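Local coordinates for protein 6-phosphogluconolactonase (Leishmania braziliensis, PDB 3CSS) that probably hydrolyses 6-phosphogluconolactone to 6-phosphogluconate, the second step of the oxidative pentose phosphate pathway, at residues 102-114 and 125-137. Residues are numbered along the deposited sequence; the frame is centred on the assembly and turned at random.
Sequences SDVISIDRRAALA and GAWAVAQDYEVKL. Unlike the reference sequence in segment 125-137: Val135 (reference Ala).
Ile107 lays its CG1 over the middle of the Tyr133 ring, a CH-pi contact with CG1 3.6 Å from the ring centroid and only 5° off the normal. Leu137 CD1 lies over the opposite face, so the ring is sandwiched between two aliphatic groups, while Ile105 CG2 meets it at the edge. The other branch of Ile107, CG2, reaches Val129 CG1 at 3.6 Å, the two side chains crossing at about a right angle. Val129 takes CG1 anti to its backbone N (chi1 175°), a setting that lays both methyls against Asp108 O, with CG1 also on Ile107 CG2 and CG2 on Ala112 CB at 3.6 Å. Beyond it the backbones close in: the CA atoms of Ala112 and Gly125 are 4.2 Å apart, and Ala111 O faces Gly125 CA. Ala111 and Ala128 meet through their CB atoms.

In the mixed-sheet fold of the glucosamine-6-phosphate isomerase family, the extended run 105-108 pairs with strand 69-77 at Ile105 and passes along helix 123-140, whose Val129 and Leu137 also rest on strand 201-204.

Lys136, its chain bent at chi3 (-93°), slides its CD past Ile105 CG2 and donates from NZ to Ser106 O at 2.7 Å, approaching from above the carbonyl plane; Ser106 OG is 2.9 Å from the same NZ. Two waters lie between the segments: one donates to Tyr133 OH, a hydroxyl also bonded to Leu73 O, and its leg to Ile105 O is doubtfully short; the other accepts from Asp108 N and donates to Val129 O. Arg109 NE bonds Ile107 O, 3.0 Å off and in the guanidinium plane, while NH2 forms a salt bridge with Glu76.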
ATOM      1  N   SER A 102      18.253   3.187   8.273  1.00 28.19           N
ATOM      2  CA  SER A 102      17.955   4.621   8.152  1.00 27.93           C
ATOM      3  C   SER A 102      16.992   4.962   7.019  1.00 27.31           C
ATOM      4  O   SER A 102      16.364   6.023   7.050  1.00 26.70           O
ATOM      5  CB  SER A 102      19.249   5.433   7.966  1.00 28.21           C
ATOM      6  OG  SER A 102      19.905   5.129   6.743  1.00 29.37           O
ATOM      7  N   ASP A 103      16.876   4.070   6.038  1.00 27.06           N
ATOM      8  CA  ASP A 103      15.998   4.281   4.887  1.00 26.57           C
ATOM      9  C   ASP A 103      14.620   3.638   5.043  1.00 26.81           C
ATOM     10  O   ASP A 103      13.812   3.686   4.116  1.00 27.06           O
ATOM     11  CB  ASP A 103      16.654   3.712   3.629  1.00 26.51           C
ATOM     12  CG  ASP A 103      17.906   4.451   3.239  1.00 27.45           C
ATOM     13  OD1 ASP A 103      17.932   5.700   3.336  1.00 27.93           O
ATOM     14  OD2 ASP A 103      18.876   3.776   2.849  1.00 30.74           O
ATOM     15  N   VAL A 104      14.369   3.029   6.199  1.00 26.36           N
ATOM     16  CA  VAL A 104      13.124   2.329   6.472  1.00 26.20           C
ATOM     17  C   VAL A 104      12.451   2.900   7.724  1.00 26.39           C
ATOM     18  O   VAL A 104      13.051   2.963   8.793  1.00 25.54           O
ATOM     19  CB  VAL A 104      13.368   0.796   6.664  1.00 26.60           C
ATOM     20  CG1 VAL A 104      12.036   0.065   6.820  1.00 26.56           C
ATOM     21  CG2 VAL A 104      14.152   0.233   5.504  1.00 25.77           C
ATOM     22  N   ILE A 105      11.195   3.297   7.586  1.00 25.79           N
ATOM     23  CA  ILE A 105      10.405   3.784   8.705  1.00 27.09           C
ATOM     24  C   ILE A 105       9.676   2.611   9.356  1.00 27.98           C
ATOM     25  O   ILE A 105       8.893   1.907   8.704  1.00 29.68           O
ATOM     26  CB  ILE A 105       9.411   4.891   8.263  1.00 26.89           C
ATOM     27  CG1 ILE A 105      10.149   6.024   7.527  1.00 28.10           C
ATOM     28  CG2 ILE A 105       8.636   5.441   9.452  1.00 26.29           C
ATOM     29  CD1 ILE A 105      11.267   6.675   8.294  1.00 28.33           C
ATOM     30  N   SER A 106       9.953   2.376  10.632  1.00 28.92           N
ATOM     31  CA  SER A 106       9.365   1.242  11.333  1.00 29.71           C
ATOM     32  C   SER A 106       8.034   1.604  11.982  1.00 29.21           C
ATOM     33  O   SER A 106       7.793   2.758  12.346  1.00 29.57           O
ATOM     34  CB  SER A 106      10.331   0.716  12.398  1.00 29.81           C
ATOM     35  OG  SER A 106      10.567   1.676  13.395  1.00 32.59           O
ATOM     36  N   ILE A 107       7.176   0.595  12.121  1.00 29.51           N
ATOM     37  CA  ILE A 107       5.939   0.698  12.891  1.00 29.39           C
ATOM     38  C   ILE A 107       6.178   0.019  14.237  1.00 29.80           C
ATOM     39  O   ILE A 107       6.653  -1.115  14.287  1.00 30.26           O
ATOM     40  CB  ILE A 107       4.746  -0.000  12.187  1.00 28.94           C
ATOM     41  CG1 ILE A 107       4.460   0.656  10.829  1.00 28.65           C
ATOM     42  CG2 ILE A 107       3.496   0.065  13.066  1.00 29.58           C
ATOM     43  CD1 ILE A 107       3.415  -0.078   9.977  1.00 28.85           C
ATOM     44  N   ASP A 108       5.840   0.718  15.314  1.00 30.44           N
ATOM     45  CA  ASP A 108       5.902   0.175  16.667  1.00 30.42           C
ATOM     46  C   ASP A 108       4.559  -0.479  17.012  1.00 30.40           C
ATOM     47  O   ASP A 108       3.578   0.217  17.242  1.00 30.12           O
ATOM     48  CB  ASP A 108       6.239   1.307  17.645  1.00 31.14           C
ATOM     49  CG  ASP A 108       6.446   0.829  19.056  1.00 31.53           C
ATOM     50  OD1 ASP A 108       6.352  -0.392  19.313  1.00 32.85           O
ATOM     51  OD2 ASP A 108       6.712   1.698  19.914  1.00 32.72           O
ATOM     52  N   ARG A 109       4.513  -1.811  17.043  1.00 30.40           N
ATOM     53  CA  ARG A 109       3.238  -2.539  17.217  1.00 30.99           C
ATOM     54  C   ARG A 109       2.891  -2.907  18.631  1.00 31.17           C
ATOM     55  O   ARG A 109       1.799  -3.399  18.884  1.00 31.43           O
ATOM     56  CB  ARG A 109       3.227  -3.869  16.449  1.00 31.69           C
ATOM     57  CG  ARG A 109       3.633  -3.788  15.029  1.00 32.06           C
ATOM     58  CD  ARG A 109       5.074  -4.188  14.848  1.00 31.25           C
ATOM     59  NE  ARG A 109       5.535  -3.742  13.540  1.00 30.24           N
ATOM     60  CZ  ARG A 109       5.298  -4.390  12.408  1.00 26.63           C
ATOM     61  NH1 ARG A 109       4.615  -5.518  12.407  1.00 26.35           N
ATOM     62  NH2 ARG A 109       5.743  -3.881  11.275  1.00 26.76           N
ATOM     63  N   ARG A 110       3.821  -2.681  19.551  1.00 30.78           N
ATOM     64  CA  ARG A 110       3.738  -3.144  20.945  0.50 31.47           C
ATOM     65  C   ARG A 110       2.418  -2.827  21.633  1.00 31.13           C
ATOM     66  O   ARG A 110       1.868  -3.632  22.374  1.00 32.03           O
ATOM     67  CB  ARG A 110       4.844  -2.485  21.770  0.50 31.60           C
ATOM     68  CG  ARG A 110       6.126  -3.283  21.907  0.50 33.01           C
ATOM     69  CD  ARG A 110       6.684  -3.044  23.291  0.50 33.49           C
ATOM     70  NE  ARG A 110       5.596  -3.078  24.264  0.50 33.83           N
ATOM     71  CZ  ARG A 110       5.220  -4.170  24.916  0.50 34.41           C
ATOM     72  NH1 ARG A 110       5.871  -5.310  24.726  0.50 34.84           N
ATOM     73  NH2 ARG A 110       4.209  -4.120  25.768  0.50 35.07           N
ATOM     74  N   ALA A 111       1.933  -1.604  21.428  1.00 31.42           N
ATOM     75  CA  ALA A 111       0.695  -1.161  22.090  1.00 31.07           C
ATOM     76  C   ALA A 111      -0.536  -2.005  21.707  1.00 30.86           C
ATOM     77  O   ALA A 111      -1.523  -2.029  22.444  1.00 30.45           O
ATOM     78  CB  ALA A 111       0.433   0.317  21.801  1.00 31.39           C
ATOM     79  N   ALA A 112      -0.467  -2.687  20.561  1.00 30.58           N
ATOM     80  CA  ALA A 112      -1.578  -3.489  20.033  1.00 30.39           C
ATOM     81  C   ALA A 112      -1.463  -4.999  20.261  1.00 30.63           C
ATOM     82  O   ALA A 112      -2.455  -5.704  20.151  1.00 30.53           O
ATOM     83  CB  ALA A 112      -1.740  -3.219  18.529  1.00 30.26           C
ATOM     84  N   LEU A 113      -0.271  -5.506  20.558  1.00 30.74           N
ATOM     85  CA  LEU A 113      -0.059  -6.961  20.532  1.00 31.09           C
ATOM     86  C   LEU A 113      -0.927  -7.747  21.542  1.00 31.09           C
ATOM     87  O   LEU A 113      -1.357  -8.869  21.255  1.00 31.29           O
ATOM     88  CB  LEU A 113       1.429  -7.303  20.705  1.00 31.48           C
ATOM     89  CG  LEU A 113       2.376  -6.875  19.579  1.00 31.70           C
ATOM     90  CD1 LEU A 113       3.802  -7.308  19.912  1.00 32.14           C
ATOM     91  CD2 LEU A 113       1.931  -7.440  18.243  1.00 33.63           C
ATOM     92  N   ALA A 114      -1.209  -7.164  22.704  1.00 31.20           N
ATOM     93  CA  ALA A 114      -2.047  -7.848  23.702  1.00 30.98           C
ATOM     94  C   ALA A 114      -3.525  -8.003  23.269  1.00 30.67           C
ATOM     95  O   ALA A 114      -4.218  -8.870  23.795  1.00 31.15           O
ATOM     96  CB  ALA A 114      -1.955  -7.144  25.076  1.00 31.33           C
ATOM     97  N   GLY A 125      -5.940  -0.269  21.017  1.00 28.26           N
ATOM     98  CA  GLY A 125      -4.554  -0.616  20.730  1.00 27.99           C
ATOM     99  C   GLY A 125      -4.147  -0.328  19.296  1.00 27.39           C
ATOM    100  O   GLY A 125      -3.036   0.143  19.054  1.00 27.60           O
ATOM    101  N   ALA A 126      -5.029  -0.629  18.341  1.00 27.14           N
ATOM    102  CA  ALA A 126      -4.792  -0.300  16.939  1.00 26.79           C
ATOM    103  C   ALA A 126      -4.620   1.216  16.740  1.00 26.16           C
ATOM    104  O   ALA A 126      -3.697   1.651  16.063  1.00 26.38           O
ATOM    105  CB  ALA A 126      -5.936  -0.862  16.043  1.00 26.26           C
ATOM    106  N   TRP A 127      -5.506   2.015  17.321  1.00 26.48           N
ATOM    107  CA  TRP A 127      -5.370   3.474  17.262  1.00 25.98           C
ATOM    108  C   TRP A 127      -4.071   3.970  17.879  1.00 26.06           C
ATOM    109  O   TRP A 127      -3.461   4.893  17.353  1.00 25.86           O
ATOM    110  CB  TRP A 127      -6.550   4.176  17.933  1.00 25.85           C
ATOM    111  CG  TRP A 127      -7.724   4.453  17.016  1.00 25.11           C
ATOM    112  CD1 TRP A 127      -9.012   4.056  17.200  1.00 25.58           C
ATOM    113  CD2 TRP A 127      -7.706   5.197  15.787  1.00 25.25           C
ATOM    114  NE1 TRP A 127      -9.801   4.503  16.163  1.00 26.29           N
ATOM    115  CE2 TRP A 127      -9.023   5.200  15.278  1.00 26.22           C
ATOM    116  CE3 TRP A 127      -6.704   5.858  15.061  1.00 24.78           C
ATOM    117  CZ2 TRP A 127      -9.364   5.842  14.095  1.00 24.85           C
ATOM    118  CZ3 TRP A 127      -7.047   6.492  13.883  1.00 24.69           C
ATOM    119  CH2 TRP A 127      -8.363   6.475  13.408  1.00 24.81           C
ATOM    120  N   ALA A 128      -3.657   3.372  18.991  1.00 26.46           N
ATOM    121  CA  ALA A 128      -2.409   3.762  19.632  1.00 26.24           C
ATOM    122  C   ALA A 128      -1.230   3.577  18.665  1.00 26.51           C
ATOM    123  O   ALA A 128      -0.385   4.465  18.536  1.00 26.76           O
ATOM    124  CB  ALA A 128      -2.202   2.966  20.910  1.00 26.49           C
ATOM    125  N   VAL A 129      -1.197   2.432  17.975  1.00 26.01           N
ATOM    126  CA  VAL A 129      -0.162   2.159  16.960  1.00 26.10           C
ATOM    127  C   VAL A 129      -0.278   3.120  15.758  1.00 26.32           C
ATOM    128  O   VAL A 129       0.726   3.674  15.316  1.00 26.31           O
ATOM    129  CB  VAL A 129      -0.202   0.685  16.476  1.00 26.28           C
ATOM    130  CG1 VAL A 129       0.794   0.452  15.343  1.00 25.08           C
ATOM    131  CG2 VAL A 129       0.065  -0.265  17.635  1.00 25.33           C
ATOM    132  N   ALA A 130      -1.500   3.331  15.265  1.00 26.50           N
ATOM    133  CA  ALA A 130      -1.758   4.263  14.161  1.00 26.89           C
ATOM    134  C   ALA A 130      -1.234   5.664  14.458  1.00 27.19           C
ATOM    135  O   ALA A 130      -0.589   6.290  13.614  1.00 26.63           O
ATOM    136  CB  ALA A 130      -3.268   4.322  13.831  1.00 27.27           C
ATOM    137  N   GLN A 131      -1.519   6.145  15.664  1.00 27.58           N
ATOM    138  CA  GLN A 131      -1.153   7.504  16.062  1.00 28.08           C
ATOM    139  C   GLN A 131       0.361   7.703  16.149  1.00 27.75           C
ATOM    140  O   GLN A 131       0.892   8.706  15.672  1.00 27.35           O
ATOM    141  CB  GLN A 131      -1.831   7.847  17.376  1.00 28.60           C
ATOM    142  CG  GLN A 131      -3.334   8.014  17.214  1.00 30.46           C
ATOM    143  CD  GLN A 131      -3.726   9.416  16.772  1.00 32.85           C
ATOM    144  OE1 GLN A 131      -4.061   9.650  15.596  1.00 33.30           O
ATOM    145  NE2 GLN A 131      -3.708  10.354  17.720  1.00 30.35           N
ATOM    146  N   ASP A 132       1.055   6.723  16.717  1.00 27.35           N
ATOM    147  CA  ASP A 132       2.514   6.761  16.791  1.00 27.58           C
ATOM    148  C   ASP A 132       3.150   6.714  15.391  1.00 26.62           C
ATOM    149  O   ASP A 132       4.148   7.398  15.126  1.00 26.51           O
ATOM    150  CB  ASP A 132       3.043   5.611  17.658  1.00 27.91           C
ATOM    151  CG  ASP A 132       2.918   5.883  19.166  1.00 32.05           C
ATOM    152  OD1 ASP A 132       2.525   7.010  19.583  1.00 36.29           O
ATOM    153  OD2 ASP A 132       3.236   4.952  19.948  1.00 36.04           O
ATOM    154  N   TYR A 133       2.570   5.912  14.505  1.00 25.92           N
ATOM    155  CA  TYR A 133       3.089   5.787  13.145  1.00 25.31           C
ATOM    156  C   TYR A 133       2.850   7.082  12.361  1.00 25.08           C
ATOM    157  O   TYR A 133       3.714   7.545  11.640  1.00 24.76           O
ATOM    158  CB  TYR A 133       2.453   4.571  12.448  1.00 25.75           C
ATOM    159  CG  TYR A 133       2.974   4.251  11.070  1.00 25.25           C
ATOM    160  CD1 TYR A 133       4.321   4.392  10.740  1.00 24.74           C
ATOM    161  CD2 TYR A 133       2.118   3.748  10.100  1.00 25.24           C
ATOM    162  CE1 TYR A 133       4.785   4.088   9.465  1.00 26.57           C
ATOM    163  CE2 TYR A 133       2.583   3.402   8.841  1.00 26.55           C
ATOM    164  CZ  TYR A 133       3.905   3.587   8.518  1.00 25.60           C
ATOM    165  OH  TYR A 133       4.320   3.263   7.239  1.00 28.19           O
ATOM    166  N   GLU A 134       1.671   7.672  12.526  1.00 25.89           N
ATOM    167  CA  GLU A 134       1.360   8.964  11.911  1.00 26.08           C
ATOM    168  C   GLU A 134       2.348  10.069  12.307  1.00 25.85           C
ATOM    169  O   GLU A 134       2.815  10.829  11.468  1.00 25.65           O
ATOM    170  CB  GLU A 134      -0.064   9.379  12.265  1.00 26.27           C
ATOM    171  CG  GLU A 134      -0.390  10.784  11.847  1.00 26.53           C
ATOM    172  CD  GLU A 134      -1.875  11.083  11.881  1.00 29.05           C
ATOM    173  OE1 GLU A 134      -2.684  10.209  11.501  1.00 30.90           O
ATOM    174  OE2 GLU A 134      -2.220  12.207  12.318  1.00 31.47           O
ATOM    175  N   VAL A 135       2.643  10.156  13.598  1.00 26.00           N
ATOM    176  CA  VAL A 135       3.648  11.088  14.108  1.00 25.80           C
ATOM    177  C   VAL A 135       4.991  10.870  13.407  1.00 25.84           C
ATOM    178  O   VAL A 135       5.641  11.830  12.957  1.00 25.39           O
ATOM    179  CB  VAL A 135       3.814  10.939  15.640  1.00 26.28           C
ATOM    180  CG1 VAL A 135       5.009  11.749  16.121  1.00 25.53           C
ATOM    181  CG2 VAL A 135       2.536  11.371  16.367  1.00 26.71           C
ATOM    182  N   LYS A 136       5.388   9.604  13.293  1.00 25.57           N
ATOM    183  CA  LYS A 136       6.647   9.258  12.645  1.00 25.69           C
ATOM    184  C   LYS A 136       6.647   9.684  11.177  1.00 24.96           C
ATOM    185  O   LYS A 136       7.622  10.255  10.700  1.00 24.82           O
ATOM    186  CB  LYS A 136       6.931   7.755  12.783  1.00 26.54           C
ATOM    187  CG  LYS A 136       8.354   7.424  12.976  1.00 29.23           C
ATOM    188  CD  LYS A 136       8.600   5.934  12.996  1.00 31.48           C
ATOM    189  CE  LYS A 136       8.586   5.351  14.395  1.00 33.24           C
ATOM    190  NZ  LYS A 136       9.139   3.976  14.379  1.00 33.33           N
ATOM    191  N   LEU A 137       5.547   9.417  10.467  1.00 24.14           N
ATOM    192  CA  LEU A 137       5.442   9.773   9.046  1.00 24.04           C
ATOM    193  C   LEU A 137       5.514  11.296   8.857  1.00 24.73           C
ATOM    194  O   LEU A 137       6.230  11.792   7.995  1.00 25.67           O
ATOM    195  CB  LEU A 137       4.151   9.211   8.434  1.00 23.88           C
ATOM    196  CG  LEU A 137       4.071   7.675   8.312  1.00 23.10           C
ATOM    197  CD1 LEU A 137       2.673   7.259   7.811  1.00 25.05           C
ATOM    198  CD2 LEU A 137       5.212   7.089   7.405  1.00 22.76           C
TER
HETATM  199  O   HOH W   1       6.577   1.458   7.877  1.00 28.41           O
HETATM  200  O   HOH W   2       3.753   3.015  15.403  0.50 24.42           O